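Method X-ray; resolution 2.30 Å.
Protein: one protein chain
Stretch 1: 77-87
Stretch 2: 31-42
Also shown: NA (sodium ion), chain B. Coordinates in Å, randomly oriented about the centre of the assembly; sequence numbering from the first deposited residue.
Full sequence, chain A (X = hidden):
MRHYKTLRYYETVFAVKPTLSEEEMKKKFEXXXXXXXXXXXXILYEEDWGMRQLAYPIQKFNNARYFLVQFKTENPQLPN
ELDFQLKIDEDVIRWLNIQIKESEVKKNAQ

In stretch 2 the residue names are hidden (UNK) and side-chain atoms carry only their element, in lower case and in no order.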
# COMPACT_ATOMS: atom_id res chain seq x y z
N GLN A 77 -2.95 -2.59 15.20
CA GLN A 77 -1.99 -3.51 14.59
C GLN A 77 -2.02 -3.59 13.05
O GLN A 77 -1.20 -4.28 12.45
CB GLN A 77 -2.17 -4.92 15.19
CG GLN A 77 -1.37 -5.14 16.48
CD GLN A 77 0.14 -5.21 16.24
OE1 GLN A 77 0.61 -5.94 15.35
NE2 GLN A 77 0.91 -4.46 17.02
N LEU A 78 -2.94 -2.86 12.40
CA LEU A 78 -3.11 -2.99 10.94
C LEU A 78 -1.83 -2.64 10.18
O LEU A 78 -1.43 -3.36 9.27
CB LEU A 78 -4.30 -2.16 10.43
CG LEU A 78 -5.14 -2.88 9.36
CD1 LEU A 78 -6.44 -2.15 9.06
CD2 LEU A 78 -4.32 -3.13 8.08
N PRO A 79 -1.16 -1.53 10.56
CA PRO A 79 0.12 -1.19 9.91
C PRO A 79 1.21 -2.26 10.07
O PRO A 79 2.00 -2.47 9.16
CB PRO A 79 0.55 0.12 10.59
CG PRO A 79 -0.61 0.60 11.37
CD PRO A 79 -1.56 -0.53 11.57
N ASN A 80 1.26 -2.89 11.24
CA ASN A 80 2.17 -4.00 11.47
C ASN A 80 1.83 -5.18 10.56
O ASN A 80 2.68 -5.78 9.93
CB ASN A 80 2.06 -4.47 12.92
CG ASN A 80 3.39 -4.81 13.52
OD1 ASN A 80 4.29 -3.96 13.59
ND2 ASN A 80 3.54 -6.07 13.96
N GLU A 81 0.55 -5.49 10.53
CA GLU A 81 0.01 -6.58 9.75
C GLU A 81 0.32 -6.42 8.27
O GLU A 81 0.77 -7.36 7.62
CB GLU A 81 -1.50 -6.59 9.94
CG GLU A 81 -2.09 -7.95 9.92
CD GLU A 81 -1.77 -8.72 11.18
OE1 GLU A 81 -1.85 -8.14 12.28
OE2 GLU A 81 -1.45 -9.92 11.06
N LEU A 82 0.08 -5.21 7.76
CA LEU A 82 0.14 -4.89 6.35
C LEU A 82 1.59 -4.97 5.93
O LEU A 82 1.94 -5.52 4.89
CB LEU A 82 -0.41 -3.48 6.15
CG LEU A 82 -0.64 -2.93 4.77
CD1 LEU A 82 -1.36 -3.91 3.84
CD2 LEU A 82 -1.43 -1.62 4.91
N ASP A 83 2.43 -4.44 6.79
CA ASP A 83 3.85 -4.51 6.61
C ASP A 83 4.37 -5.95 6.52
O ASP A 83 5.22 -6.27 5.66
CB ASP A 83 4.50 -3.78 7.76
CG ASP A 83 5.96 -3.62 7.58
OD1 ASP A 83 6.35 -2.65 6.92
OD2 ASP A 83 6.72 -4.46 8.13
N PHE A 84 3.90 -6.83 7.39
CA PHE A 84 4.31 -8.23 7.35
C PHE A 84 3.84 -8.88 6.05
O PHE A 84 4.59 -9.54 5.36
CB PHE A 84 3.75 -9.02 8.53
CG PHE A 84 4.27 -10.43 8.62
CD1 PHE A 84 5.59 -10.66 8.93
CD2 PHE A 84 3.44 -11.51 8.39
CE1 PHE A 84 6.08 -11.94 9.02
CE2 PHE A 84 3.94 -12.80 8.47
CZ PHE A 84 5.25 -13.01 8.80
N GLN A 85 2.56 -8.68 5.74
CA GLN A 85 1.96 -9.20 4.51
C GLN A 85 2.71 -8.73 3.25
O GLN A 85 2.95 -9.52 2.33
CB GLN A 85 0.51 -8.75 4.44
CG GLN A 85 -0.29 -9.35 3.30
CD GLN A 85 -0.83 -10.75 3.63
OE1 GLN A 85 -0.30 -11.47 4.50
NE2 GLN A 85 -1.87 -11.14 2.90
N LEU A 86 3.08 -7.45 3.19
CA LEU A 86 3.76 -6.95 2.01
C LEU A 86 5.22 -7.42 1.98
O LEU A 86 5.77 -7.67 0.92
CB LEU A 86 3.66 -5.42 1.89
CG LEU A 86 2.25 -4.76 1.83
CD1 LEU A 86 2.42 -3.27 1.95
CD2 LEU A 86 1.46 -5.11 0.59
N LYS A 87 5.84 -7.52 3.16
CA LYS A 87 7.16 -8.12 3.32
C LYS A 87 7.20 -9.55 2.71
O LYS A 87 7.98 -9.81 1.79
CB LYS A 87 7.58 -8.16 4.80
CG LYS A 87 9.06 -8.49 5.02
CD LYS A 87 9.46 -8.78 6.50
CE LYS A 87 8.72 -7.95 7.57
NZ LYS A 87 9.57 -7.58 8.74
N UNK A 31 -6.20 -6.96 -4.09
CA UNK A 31 -5.90 -7.87 -2.99
C UNK A 31 -5.36 -7.18 -1.74
O UNK A 31 -5.68 -7.60 -0.64
c UNK A 31 -4.93 -8.96 -3.45
o UNK A 31 -3.48 -11.06 -4.69
n UNK A 31 -5.29 -11.89 -5.79
c UNK A 31 -4.71 -11.04 -4.93
c UNK A 31 -5.64 -10.05 -4.26
N UNK A 32 -4.55 -6.14 -1.92
CA UNK A 32 -4.06 -5.37 -0.80
C UNK A 32 -5.20 -4.61 -0.14
O UNK A 32 -5.33 -4.61 1.08
c UNK A 32 -1.72 -5.29 -1.66
c UNK A 32 -2.92 -4.44 -1.22
c UNK A 32 -2.56 -3.45 -0.07
N UNK A 33 -6.04 -3.98 -0.97
CA UNK A 33 -7.21 -3.25 -0.48
C UNK A 33 -8.17 -4.15 0.28
O UNK A 33 -8.75 -3.73 1.26
c UNK A 33 -8.67 -0.84 -4.02
c UNK A 33 -7.57 -1.09 -1.79
c UNK A 33 -7.40 -0.66 -3.21
c UNK A 33 -7.94 -2.56 -1.64
n UNK A 33 -8.35 -1.18 -5.42
N UNK A 34 -8.34 -5.38 -0.17
CA UNK A 34 -9.31 -6.28 0.45
C UNK A 34 -8.72 -6.79 1.76
O UNK A 34 -9.44 -6.98 2.73
o UNK A 34 -13.02 -6.68 0.35
c UNK A 34 -11.14 -7.87 -0.49
c UNK A 34 -12.11 -6.70 -0.52
o UNK A 34 -11.93 -5.81 -1.39
c UNK A 34 -9.67 -7.43 -0.50
N UNK A 35 -7.41 -7.01 1.79
CA UNK A 35 -6.70 -7.33 3.02
C UNK A 35 -6.90 -6.23 4.07
O UNK A 35 -7.27 -6.48 5.21
c UNK A 35 -3.13 -6.94 5.85
c UNK A 35 -5.22 -7.54 2.73
c UNK A 35 -4.03 -9.07 4.30
c UNK A 35 -2.79 -8.21 6.19
c UNK A 35 -3.93 -6.72 4.72
c UNK A 35 -4.38 -7.78 3.94
c UNK A 35 -3.24 -9.29 5.42
N UNK A 36 -6.67 -4.98 3.66
CA UNK A 36 -6.87 -3.86 4.56
C UNK A 36 -8.33 -3.84 5.05
O UNK A 36 -8.57 -3.67 6.25
c UNK A 36 -6.52 -2.52 3.90
c UNK A 36 -6.89 -1.36 4.84
c UNK A 36 -4.65 -1.36 2.63
c UNK A 36 -5.03 -2.48 3.55
N UNK A 37 -9.27 -4.01 4.12
CA UNK A 37 -10.72 -4.01 4.43
C UNK A 37 -11.07 -5.12 5.42
O UNK A 37 -11.88 -4.93 6.33
c UNK A 37 -11.84 -2.84 2.43
n UNK A 37 -14.02 -3.28 -0.79
c UNK A 37 -11.57 -4.16 3.15
c UNK A 37 -13.64 -3.31 0.67
c UNK A 37 -12.16 -3.00 0.93
N UNK A 38 -10.46 -6.28 5.24
CA UNK A 38 -10.60 -7.40 6.16
C UNK A 38 -10.29 -6.94 7.59
O UNK A 38 -11.10 -7.11 8.50
o UNK A 38 -8.02 -11.15 5.50
c UNK A 38 -9.92 -9.91 6.36
c UNK A 38 -9.65 -8.54 5.74
c UNK A 38 -9.25 -11.06 5.57
n UNK A 38 -10.07 -11.95 5.00
N UNK A 39 -9.15 -6.30 7.77
CA UNK A 39 -8.60 -6.09 9.11
C UNK A 39 -9.23 -4.92 9.87
O UNK A 39 -8.76 -4.55 10.94
c UNK A 39 -5.34 -9.36 8.59
n UNK A 39 -4.41 -10.14 9.48
c UNK A 39 -6.37 -7.10 8.36
c UNK A 39 -5.99 -8.20 9.32
c UNK A 39 -7.08 -5.95 9.04
N UNK A 40 -10.31 -4.36 9.33
CA UNK A 40 -11.05 -3.28 9.97
C UNK A 40 -10.65 -1.90 9.48
O UNK A 40 -10.79 -0.91 10.21
N UNK A 41 -10.15 -1.82 8.24
CA UNK A 41 -9.74 -0.54 7.68
C UNK A 41 -10.71 -0.08 6.61
O UNK A 41 -11.22 -0.89 5.85
N UNK A 42 -10.94 1.22 6.54
CA UNK A 42 -11.79 1.78 5.49
C UNK A 42 -10.90 2.51 4.50
O UNK A 42 -10.17 3.41 4.87
c UNK A 42 -14.93 4.07 5.65
o UNK A 42 -15.61 3.62 6.60
c UNK A 42 -13.84 3.21 5.04
o UNK A 42 -15.11 5.20 5.16
c UNK A 42 -12.81 2.75 6.06
NA NA B . 7.56 -8.51 -0.35
O HOH W 1 9.56 -9.22 -0.57

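Position 31 has three side-chain carbons, the last carrying one oxygen and one nitrogen, and its side chain is out of reach of stretch 1: Gln 31.

Position 32 shows one carbon bearing two more, a beta-branched fork. One tip lies 4.1 Å from Leu 82 CD1, the other 3.9 Å from Leu 86 CD2. This is Val 32.

Position 33 carries four carbons in a row ending in nitrogen and points away from stretch 1: Lys 33. Position 34 has three carbons, the third bearing two oxygens, and is out of reach: Glu 34.

Position 35 has one carbon followed by a ring of six carbons with no oxygen attached, which excludes tyrosine. Its CB points toward stretch 1. Gln 85 CG sits 4.0 Å from the ring centroid, 25° off the normal, a CH-pi contact over one face; Leu 82 CA approaches a ring carbon obliquely. This is Phe 35, and the carbon is CE2, 3.9 Å from Leu 82 CA.

Position 36 has four carbons, forked at the first, with one arm two carbons long. A carbon of the longer arm lies 3.9 Å from Leu 82 CD2, and the one-carbon arm 4.3 Å from Leu 78 CD1. The fork at CB excludes leucine, so it is Ile 36.

Position 37 repeats the four-carbon chain ending in nitrogen and points away: Lys 37, whose NZ forms a salt bridge with Glu 34 OE1 at 3.3 Å. Position 38, three carbons with one oxygen and one nitrogen on the third, makes no contact with stretch 1 and is Gln 38.

Position 39 again has four carbons and a terminal nitrogen. Its CB packs 3.6 Å from Leu 78 CG, and the nitrogen lies 3.4 Å from Glu 81 OE2, a salt bridge. This is Lys 39, the first residue to leave helical phi/psi.

Position 40 has no side-chain atoms. At phi/psi 96/27 a CB would jam against the preceding carbonyl oxygen: Gly 40. Position 41 is equally bare; an ideal CB would lie 2.8 Å from Ile 36 CG2 and 3.1 Å from Leu 78 CD1, consistent with Gly 41. Position 42, three carbons ending in two oxygens, is out of reach: Glu 42.

The helices run roughly antiparallel, at 148°. Leu 78, Leu 82 and Leu 86 pack against Val 32, Phe 35 and Ile 36, while Glu 81 and Lys 39 add charge pairing. No hydrogen bond crosses the 473 Å² contact, so packing and this salt bridge join the two stretches.

Stretch 2 31-42: QVKEFIKQKGGE
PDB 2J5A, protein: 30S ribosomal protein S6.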